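Local structure of endoglucanase FnCel5A (Fervidobacterium nodosum, 3NCO) at residues L81-V84 with K85-V88; K231-E234 with V235-R239. The protein probably hydrolyses internal beta-1,4-glucosidic bonds of cellulose as a family 5 glycoside hydrolase. All coordinates share one frame; numbering follows the deposited sequence.

In the fold
Chain order puts the two contacts in series, neither nested nor crossed: the first ends well before the second begins. Each lies within one helix of the TIM barrel and closes no loop beyond a helical turn. Residues 81-88 belong to helix 78-93, which connects barrel strand 57-60 to strand 97-101 and packs against helix 112-130. Residues 231-239 open helix 232-252, the long helix between strand 198-204 and strand 256-261, whose inner side meets helix 269-285. The two flank the chain's centre from opposite sides. The centres of interaction 1 and interaction 2 are about 41 Å apart. The nearest atoms of interaction 1 and interaction 2 are about 30 Å apart, so they do not touch.

Interaction 1. Residues L81-V84 with K85-V88; sequences LDRV and KHVV
Val87 CG2 sits over the centre of one face of the Arg83 guanidinium, 3.6 Å from CZ, one helical turn further along helix 78-93 of the TIM barrel, the crossover helix of a beta-alpha-beta unit. Arg83 reaches this place with CG anti to its own backbone nitrogen and a bend at chi2 (53°), which folds the chain along the helix toward the following turn. Its NH1 also lies 3.6 Å from CD2 of His86, and the guanidinium and imidazole planes differ by only 20°. On another flank of the helix the aliphatic part of Lys85 passes Leu81, CD to CG 4.1 Å, while both side chains touch Phe130 of helix 112-130. Val84 CG1 and Val88 CG2 make a looser apolar pair at 4.3 Å; Val84 also meets Ile62 and Trp64, and Val88 meets Phe130 and Tyr133.

The polar groups are positioned from outside this turn. A salt bridge to Glu35 and a hydrogen bond to the Ile42 carbonyl fix the Arg83 guanidinium at NE and NH2, while the valine methyl lies over its face. His86 NE2 is hydrogen-bonded to Asp44 OD1, and Asp82 OD2 forms a salt bridge with Lys78 NZ. With Arg83 replaced by an alanine, Glu35 would probably lose this charged mate, the Ile42 carbonyl the NH2 donor, and a gap would open over Val87 CG2. Beneath the side chains run four regular i to i+4 helix bonds, including His86 N to Asp82 O and Val87 N to Arg83 O. The last of them, Val88 N to Val84 O at 2.8 Å, has an N-H...O angle of 173°.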
loop_
_atom_site.group_PDB
_atom_site.type_symbol
_atom_site.label_atom_id
_atom_site.label_comp_id
_atom_site.label_asym_id
_atom_site.label_seq_id
_atom_site.Cartn_x
_atom_site.Cartn_y
_atom_site.Cartn_z
ATOM N N LEU A 81 -1.309 -2.419 -19.896
ATOM C CA LEU A 81 -0.532 -1.235 -19.634
ATOM C C LEU A 81 -1.395 0.005 -19.947
ATOM O O LEU A 81 -1.420 0.985 -19.175
ATOM C CB LEU A 81 0.726 -1.237 -20.528
ATOM C CG LEU A 81 1.675 -0.030 -20.324
ATOM C CD1 LEU A 81 2.089 0.165 -18.840
ATOM C CD2 LEU A 81 2.903 -0.191 -21.239
ATOM N N ASP A 82 -2.141 -0.051 -21.055
ATOM C CA ASP A 82 -3.006 1.076 -21.436
ATOM C C ASP A 82 -4.059 1.353 -20.362
ATOM O O ASP A 82 -4.344 2.504 -20.042
ATOM C CB ASP A 82 -3.665 0.811 -22.779
ATOM C CG ASP A 82 -2.687 0.944 -23.926
ATOM O OD1 ASP A 82 -1.550 1.424 -23.696
ATOM O OD2 ASP A 82 -3.084 0.597 -25.062
ATOM N N ARG A 83 -4.597 0.282 -19.814
ATOM C CA ARG A 83 -5.575 0.392 -18.726
ATOM C C ARG A 83 -4.976 1.087 -17.500
ATOM O O ARG A 83 -5.615 2.011 -16.922
ATOM C CB ARG A 83 -6.046 -1.032 -18.305
ATOM C CG ARG A 83 -7.042 -1.099 -17.121
ATOM C CD ARG A 83 -8.259 -0.220 -17.307
ATOM N NE ARG A 83 -9.077 -0.261 -16.108
ATOM C CZ ARG A 83 -10.027 0.620 -15.819
ATOM N NH1 ARG A 83 -10.308 1.622 -16.670
ATOM N NH2 ARG A 83 -10.706 0.487 -14.655
ATOM N N VAL A 84 -3.801 0.593 -17.056
ATOM C CA VAL A 84 -3.173 1.218 -15.876
ATOM C C VAL A 84 -2.873 2.721 -16.149
ATOM O O VAL A 84 -3.084 3.589 -15.279
ATOM C CB VAL A 84 -1.935 0.405 -15.379
ATOM C CG1 VAL A 84 -1.288 1.064 -14.176
ATOM C CG2 VAL A 84 -2.367 -0.987 -14.973
ATOM N N LYS A 85 -2.369 3.003 -17.345
ATOM C CA LYS A 85 -2.075 4.404 -17.723
ATOM C C LYS A 85 -3.347 5.224 -17.681
ATOM O O LYS A 85 -3.341 6.387 -17.242
ATOM C CB LYS A 85 -1.457 4.522 -19.115
ATOM C CG LYS A 85 -0.007 4.134 -19.163
ATOM C CD LYS A 85 0.533 3.937 -20.568
ATOM C CE LYS A 85 1.003 5.230 -21.227
ATOM N NZ LYS A 85 1.786 4.867 -22.471
ATOM N N HIS A 86 -4.434 4.654 -18.181
ATOM C CA HIS A 86 -5.706 5.373 -18.099
ATOM C C HIS A 86 -6.099 5.674 -16.649
ATOM O O HIS A 86 -6.471 6.795 -16.292
ATOM C CB HIS A 86 -6.827 4.616 -18.791
ATOM C CG HIS A 86 -8.176 5.198 -18.512
ATOM N ND1 HIS A 86 -8.641 6.338 -19.147
ATOM C CD2 HIS A 86 -9.120 4.854 -17.605
ATOM C CE1 HIS A 86 -9.846 6.637 -18.674
ATOM N NE2 HIS A 86 -10.159 5.748 -17.734
ATOM N N VAL A 87 -5.953 4.660 -15.783
ATOM C CA VAL A 87 -6.383 4.822 -14.400
ATOM C C VAL A 87 -5.493 5.845 -13.654
ATOM O O VAL A 87 -5.957 6.631 -12.819
ATOM C CB VAL A 87 -6.341 3.427 -13.714
ATOM C CG1 VAL A 87 -6.354 3.538 -12.247
ATOM C CG2 VAL A 87 -7.501 2.594 -14.204
ATOM N N VAL A 88 -4.193 5.786 -13.887
ATOM C CA VAL A 88 -3.284 6.809 -13.321
ATOM C C VAL A 88 -3.615 8.197 -13.827
ATOM O O VAL A 88 -3.637 9.150 -13.022
ATOM C CB VAL A 88 -1.892 6.609 -13.830
ATOM C CG1 VAL A 88 -0.982 7.734 -13.341
ATOM C CG2 VAL A 88 -1.391 5.307 -13.242
#

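Interaction 2. Residues K231-E234 with V235-R239; sequences KDWE and VEQIR
Gln237 folds back toward Trp233 on the preceding turn. Its CB rests 3.6 Å from the carbonyl oxygen of Glu234. CG, lying beside the backbone nitrogen, comes to 3.3 Å from Trp233 O and meets the six-membered part of the indole, 3.9 Å from CE3, with CZ3 only slightly farther. A bend at chi2 (-85°) turns the amide so that NE2 donates to a water at 3.2 Å. That water in turn donates to Trp233 O at 2.8 Å, closing a small bridge from the amide tip back to the backbone. The same carbonyl accepts Gln237 N, whose approach is tilted 32° from the carbonyl plane, so one oxygen takes two donors. The indole is touched by CG, not by the amide, whose plane is turned 68° from the ring.

This is the first turn of helix 232-252, on the surface of the TIM barrel, with Lys231 at the N-cap position. Lys231 O receives Val235 N in the first i to i+4 bond, and Asp232 O receives Glu236 N in the next. Across the opening turn, Glu234 OE1 accepts Lys231 N at 2.9 Å through its anti lone pair, the N3 half of a capping box, and also takes the backbone N-H of Glu229, tying the incoming chain to the helix start. The indole lies against this glutamate too: Glu234 CG sits 3.7 Å above one face of the Trp233 ring, displaced from the ring centre. Inward, Ile238 packs on Trp228 and on Thr278, Val279 and Ile282 of helix 269-285.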
loop_
_atom_site.group_PDB
_atom_site.type_symbol
_atom_site.label_atom_id
_atom_site.label_comp_id
_atom_site.label_asym_id
_atom_site.label_seq_id
_atom_site.Cartn_x
_atom_site.Cartn_y
_atom_site.Cartn_z
ATOM N N LYS A 231 -9.500 1.175 25.227
ATOM C CA LYS A 231 -8.945 1.262 26.585
ATOM C C LYS A 231 -7.481 1.687 26.566
ATOM O O LYS A 231 -6.770 1.451 25.598
ATOM C CB LYS A 231 -9.065 -0.073 27.297
ATOM C CG LYS A 231 -10.522 -0.573 27.395
ATOM C CD LYS A 231 -10.553 -1.985 28.013
ATOM C CE LYS A 231 -11.946 -2.598 28.063
ATOM N NZ LYS A 231 -12.636 -2.274 29.343
ATOM N N ASP A 232 -7.017 2.277 27.672
ATOM C CA ASP A 232 -5.611 2.678 27.753
ATOM C C ASP A 232 -4.647 1.628 27.240
ATOM O O ASP A 232 -3.786 1.940 26.409
ATOM C CB ASP A 232 -5.245 3.037 29.204
ATOM C CG ASP A 232 -5.909 4.306 29.649
ATOM O OD1 ASP A 232 -6.473 5.002 28.767
ATOM O OD2 ASP A 232 -5.858 4.608 30.867
ATOM N N TRP A 233 -4.793 0.387 27.714
ATOM C CA TRP A 233 -3.843 -0.685 27.375
ATOM C C TRP A 233 -3.872 -1.018 25.894
ATOM O O TRP A 233 -2.841 -1.332 25.293
ATOM C CB TRP A 233 -4.022 -1.955 28.247
ATOM C CG TRP A 233 -5.084 -2.977 27.810
ATOM C CD1 TRP A 233 -6.395 -3.010 28.206
ATOM C CD2 TRP A 233 -4.893 -4.144 26.968
ATOM N NE1 TRP A 233 -7.032 -4.084 27.624
ATOM C CE2 TRP A 233 -6.141 -4.793 26.863
ATOM C CE3 TRP A 233 -3.800 -4.665 26.254
ATOM C CZ2 TRP A 233 -6.331 -5.944 26.077
ATOM C CZ3 TRP A 233 -3.983 -5.818 25.486
ATOM C CH2 TRP A 233 -5.243 -6.450 25.411
ATOM N N GLU A 234 -5.054 -0.903 25.291
ATOM C CA GLU A 234 -5.237 -1.190 23.860
ATOM C C GLU A 234 -4.558 -0.132 22.985
ATOM O O GLU A 234 -3.849 -0.434 21.989
ATOM C CB GLU A 234 -6.740 -1.249 23.580
ATOM C CG GLU A 234 -7.374 -2.492 24.143
ATOM C CD GLU A 234 -8.873 -2.527 23.917
ATOM O OE1 GLU A 234 -9.532 -1.499 24.222
ATOM O OE2 GLU A 234 -9.370 -3.568 23.419
ATOM N N VAL A 235 -4.749 1.127 23.361
ATOM C CA VAL A 235 -4.070 2.249 22.681
ATOM C C VAL A 235 -2.530 2.169 22.822
ATOM O O VAL A 235 -1.790 2.383 21.860
ATOM C CB VAL A 235 -4.597 3.601 23.249
ATOM C CG1 VAL A 235 -3.885 4.812 22.576
ATOM C CG2 VAL A 235 -6.131 3.664 23.105
ATOM N N GLU A 236 -2.056 1.863 24.022
ATOM C CA GLU A 236 -0.634 1.741 24.279
ATOM C C GLU A 236 -0.010 0.599 23.462
ATOM O O GLU A 236 1.142 0.704 23.031
ATOM C CB GLU A 236 -0.373 1.564 25.799
ATOM C CG GLU A 236 1.112 1.472 26.139
ATOM C CD GLU A 236 1.950 2.585 25.491
ATOM O OE1 GLU A 236 1.504 3.760 25.462
ATOM O OE2 GLU A 236 3.058 2.270 25.003
ATOM N N GLN A 237 -0.740 -0.496 23.223
ATOM C CA GLN A 237 -0.171 -1.558 22.349
ATOM C C GLN A 237 0.195 -0.987 20.985
ATOM O O GLN A 237 1.273 -1.282 20.446
ATOM C CB GLN A 237 -1.135 -2.757 22.157
ATOM C CG GLN A 237 -1.395 -3.642 23.416
ATOM C CD GLN A 237 -0.313 -4.729 23.591
ATOM O OE1 GLN A 237 0.070 -5.392 22.599
ATOM N NE2 GLN A 237 0.196 -4.903 24.828
ATOM N N ILE A 238 -0.694 -0.163 20.420
ATOM C CA ILE A 238 -0.455 0.414 19.085
ATOM C C ILE A 238 0.685 1.456 19.151
ATOM O O ILE A 238 1.579 1.479 18.307
ATOM C CB ILE A 238 -1.726 1.069 18.492
ATOM C CG1 ILE A 238 -2.815 -0.002 18.356
ATOM C CG2 ILE A 238 -1.446 1.789 17.120
ATOM C CD1 ILE A 238 -4.188 0.554 17.910
ATOM N N ARG A 239 0.623 2.340 20.134
ATOM C CA ARG A 239 1.676 3.342 20.289
ATOM C C ARG A 239 3.069 2.680 20.385
ATOM O O ARG A 239 4.025 3.156 19.792
ATOM C CB ARG A 239 1.387 4.208 21.524
ATOM C CG ARG A 239 2.330 5.436 21.543
ATOM C CD ARG A 239 2.123 6.371 22.702
ATOM N NE ARG A 239 0.729 6.500 23.112
ATOM C CZ ARG A 239 -0.175 7.246 22.490
ATOM N NH1 ARG A 239 0.170 7.942 21.415
ATOM N NH2 ARG A 239 -1.420 7.314 22.955
HETATM O O HOH W 1 -0.477 -2.212 26.499
#